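Local coordinates for protein KLLA0E08119p (Kluyveromyces lactis, PDB 3VA7) that is urea carboxylase, the biotin-dependent part of a longer enzyme, which probably makes urea-1-carboxylate from urea, hydrogencarbonate and ATP, at residues A[954-957]-A[958-962]; A[1107-1110]-A[1111-1114]. All blocks are in the same frame, centred on the assembly; numbering follows the deposited sequence.

Interaction 1: A[954-957]-A[958-962]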
# COMPACT_ATOMS: atom_id res chain seq x y z
N ALA A 954 11.76 -29.33 15.84
CA ALA A 954 12.44 -29.56 14.57
C ALA A 954 13.88 -29.34 14.90
O ALA A 954 14.16 -28.74 15.90
CB ALA A 954 11.97 -28.59 13.51
N PRO A 955 14.82 -29.89 14.09
CA PRO A 955 16.21 -29.69 14.47
C PRO A 955 16.61 -28.21 14.43
O PRO A 955 17.71 -27.88 14.87
CB PRO A 955 16.97 -30.48 13.39
CG PRO A 955 16.01 -31.50 12.91
CD PRO A 955 14.66 -30.92 13.03
N TRP A 956 15.76 -27.33 13.87
CA TRP A 956 16.16 -25.90 13.74
C TRP A 956 15.39 -25.07 14.73
O TRP A 956 15.35 -23.84 14.68
CB TRP A 956 15.99 -25.35 12.28
CG TRP A 956 14.56 -25.32 11.81
CD1 TRP A 956 13.64 -24.29 11.94
CD2 TRP A 956 13.88 -26.38 11.19
NE1 TRP A 956 12.42 -24.67 11.41
CE2 TRP A 956 12.56 -25.95 10.94
CE3 TRP A 956 14.26 -27.66 10.79
CZ2 TRP A 956 11.63 -26.76 10.31
CZ3 TRP A 956 13.32 -28.47 10.17
CH2 TRP A 956 12.03 -28.02 9.96
N LEU A 957 14.72 -25.76 15.62
CA LEU A 957 13.86 -25.15 16.61
C LEU A 957 14.48 -25.61 17.92
O LEU A 957 15.14 -26.65 17.95
CB LEU A 957 12.48 -25.72 16.44
CG LEU A 957 11.76 -25.24 15.20
CD1 LEU A 957 10.36 -25.88 15.20
CD2 LEU A 957 11.64 -23.69 15.22
N PRO A 958 14.28 -24.86 19.00
CA PRO A 958 13.42 -23.70 19.19
C PRO A 958 14.01 -22.36 18.74
O PRO A 958 13.25 -21.41 18.52
CB PRO A 958 13.19 -23.70 20.73
CG PRO A 958 14.45 -24.26 21.29
CD PRO A 958 14.93 -25.29 20.26
N ASN A 959 15.34 -22.30 18.59
CA ASN A 959 16.05 -21.07 18.24
C ASN A 959 16.91 -21.25 16.97
O ASN A 959 17.88 -22.04 16.98
CB ASN A 959 16.95 -20.62 19.41
CG ASN A 959 17.80 -19.36 19.05
OD1 ASN A 959 18.79 -19.46 18.29
ND2 ASN A 959 17.41 -18.19 19.60
N ASN A 960 16.61 -20.48 15.91
CA ASN A 960 17.24 -20.65 14.60
C ASN A 960 18.76 -20.37 14.64
O ASN A 960 19.59 -21.05 13.96
CB ASN A 960 16.54 -19.82 13.52
CG ASN A 960 15.05 -20.21 13.31
OD1 ASN A 960 14.53 -21.18 13.90
ND2 ASN A 960 14.36 -19.46 12.44
N VAL A 961 19.17 -19.38 15.44
CA VAL A 961 20.58 -19.02 15.42
C VAL A 961 21.37 -20.13 16.04
O VAL A 961 22.43 -20.49 15.53
CB VAL A 961 20.84 -17.68 16.07
CG1 VAL A 961 22.38 -17.47 16.44
CG2 VAL A 961 20.28 -16.56 15.18
N ASP A 962 20.82 -20.74 17.09
CA ASP A 962 21.44 -21.90 17.72
C ASP A 962 21.62 -23.13 16.80
O ASP A 962 22.68 -23.76 16.81
CB ASP A 962 20.68 -22.29 18.98
CG ASP A 962 20.87 -21.31 20.11
OD1 ASP A 962 21.92 -20.64 20.18
OD2 ASP A 962 19.96 -21.21 20.94
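The backbone N of D962 donates to OD1 of N959 across 2.7 Å, entering in the plane of the amide carbonyl with an N-H...O angle of 163°. This capping bond makes N959 the N-cap of helix 960-967: an asparagine offers a short side chain with a carbonyl that can reach forward to an amide of the first turn, which has no helical acceptor of its own. ND2 of N959 is meanwhile bonded to E935, so both ends of the amide are used, and the carboxylate of D962 forms a salt bridge with R972. Ahead of the cap, in the carboxyltransferase domain, a type I beta turn runs from A954 to L957, closed by the bond from L957 N to A954 O (3.0 Å). P955 suits the second position, where its ring already holds phi near the required value. The chain then reverses through a cis peptide between L957 and P958, which brings the CA atoms of L957 and P958 to 3.0 Å. Folded back in this way, W956 and N960 lie side by side and point the same way, their indole and amide planes 58° apart. The amide end of N960 meets the indole at its edge, beside CD1, and also approaches the carbonyl O of W956. With chi1 at 64°, CG of W956 sits between the backbone N and the carbonyl carbon, and the indole lies with one face against CB of A954. CD2 of L957 lies loosely beside the same amide end, while V943 and R947 of helix 937-949 also touch the leucine.

Interaction 2: A[1107-1110]-A[1111-1114]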
# COMPACT_ATOMS: atom_id res chain seq x y z
N PHE A 1107 32.18 -3.58 -8.65
CA PHE A 1107 32.78 -4.84 -8.24
C PHE A 1107 33.65 -5.46 -9.34
O PHE A 1107 33.19 -5.71 -10.48
CB PHE A 1107 31.69 -5.82 -7.87
CG PHE A 1107 32.20 -7.16 -7.52
CD1 PHE A 1107 32.58 -7.46 -6.20
CD2 PHE A 1107 32.29 -8.17 -8.51
CE1 PHE A 1107 33.04 -8.74 -5.87
CE2 PHE A 1107 32.76 -9.47 -8.19
CZ PHE A 1107 33.14 -9.75 -6.85
N ASP A 1108 34.88 -5.77 -8.99
CA ASP A 1108 35.85 -6.16 -9.99
C ASP A 1108 36.23 -7.59 -9.82
O ASP A 1108 36.83 -7.96 -8.84
CB ASP A 1108 37.07 -5.25 -9.83
CG ASP A 1108 38.05 -5.39 -10.97
OD1 ASP A 1108 38.42 -6.54 -11.32
OD2 ASP A 1108 38.45 -4.33 -11.51
N HIS A 1109 35.91 -8.46 -10.75
CA HIS A 1109 36.17 -9.86 -10.43
C HIS A 1109 37.67 -10.15 -10.37
O HIS A 1109 38.09 -11.12 -9.73
CB HIS A 1109 35.47 -10.79 -11.41
CG HIS A 1109 35.35 -12.19 -10.92
ND1 HIS A 1109 34.67 -12.52 -9.76
CD2 HIS A 1109 35.80 -13.36 -11.43
CE1 HIS A 1109 34.70 -13.83 -9.58
NE2 HIS A 1109 35.38 -14.37 -10.58
N LYS A 1110 38.46 -9.33 -11.09
CA LYS A 1110 39.90 -9.49 -11.14
C LYS A 1110 40.42 -9.19 -9.75
O LYS A 1110 41.26 -9.92 -9.24
CB LYS A 1110 40.55 -8.56 -12.18
CG LYS A 1110 42.11 -8.54 -12.22
CD LYS A 1110 42.63 -7.27 -12.93
CE LYS A 1110 44.18 -7.27 -13.25
NZ LYS A 1110 44.63 -8.43 -14.08
N GLU A 1111 39.92 -8.14 -9.12
CA GLU A 1111 40.41 -7.79 -7.79
C GLU A 1111 40.00 -8.83 -6.76
O GLU A 1111 40.83 -9.28 -5.95
CB GLU A 1111 39.87 -6.45 -7.39
CG GLU A 1111 40.39 -5.96 -6.11
CD GLU A 1111 40.36 -4.46 -6.12
OE1 GLU A 1111 40.14 -3.90 -7.24
OE2 GLU A 1111 40.56 -3.84 -5.03
N TYR A 1112 38.73 -9.21 -6.83
CA TYR A 1112 38.17 -10.29 -6.02
C TYR A 1112 38.94 -11.57 -6.12
O TYR A 1112 39.21 -12.16 -5.10
CB TYR A 1112 36.71 -10.51 -6.35
CG TYR A 1112 36.02 -11.63 -5.58
CD1 TYR A 1112 35.57 -11.43 -4.25
CD2 TYR A 1112 35.80 -12.86 -6.19
CE1 TYR A 1112 34.93 -12.46 -3.56
CE2 TYR A 1112 35.20 -13.87 -5.52
CZ TYR A 1112 34.73 -13.67 -4.20
OH TYR A 1112 34.10 -14.71 -3.55
N LEU A 1113 39.26 -12.02 -7.32
CA LEU A 1113 40.02 -13.29 -7.49
C LEU A 1113 41.41 -13.20 -6.88
O LEU A 1113 41.97 -14.21 -6.53
CB LEU A 1113 40.20 -13.67 -8.96
CG LEU A 1113 39.04 -14.38 -9.66
CD1 LEU A 1113 39.47 -14.53 -11.12
CD2 LEU A 1113 38.67 -15.75 -9.03
N ALA A 1114 41.92 -11.97 -6.75
CA ALA A 1114 43.22 -11.71 -6.15
C ALA A 1114 43.09 -11.76 -4.63
O ALA A 1114 44.01 -12.21 -3.91
CB ALA A 1114 43.77 -10.36 -6.60
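OD1 of D1108 takes up two amides from the first turn of helix 1109-1117: E1111 N at 3.1 Å, arriving from above the carboxylate plane, and K1110 N at 2.8 Å, a weak bond bent to 126°. For this, a chi1 of -170° lays CG beside the residue's own carbonyl carbon. Here strand 1101-1108 passes straight into the helix, and D1108 is its N-cap; aspartate suits the site because its negative charge probably also interacts well with the positive end of the helix dipole. Its carbonyl O opens the helical ladder, accepting from Y1112 N (3.0 Å, 174°). The next rungs are L1113 N to H1109 O at 2.8 Å and the longer A1114 N to K1110 O at 3.3 Å. Were D1108 an alanine, the amides of K1110 and E1111 would probably be left without their carboxylate acceptor, and the helix start would be freer to fray. F1107, H1109 and Y1112 form an aromatic cluster, CZ of F1107 lying 3.7 Å from CG of Y1112 at an oblique ring angle. CG of L1113 makes an off-centre CH-pi contact with the H1109 imidazole, which stacks on W921. Y1112 OH is satisfied by the carbonyl O of L1002.

Both interactions start a helix with a side-chain oxygen at the N-cap, an asparagine in interaction 1 and an aspartate in interaction 2. They do not touch: their centres are 36 Å apart and their nearest atoms about 23 Å. A mixed sheet joins them, since N960 rests on strand 1045-1049 and F1107 on strand 922-934, neighbours in that sheet. Interaction 1 lies near the ligand pockets without lining them, the side chain of N960 being about 10 Å from the bound urea and that of W956 about 12 Å from the biotin group. Strand 1045-1049 directly follows G1042, G1043 and Y1044 of the urea pocket.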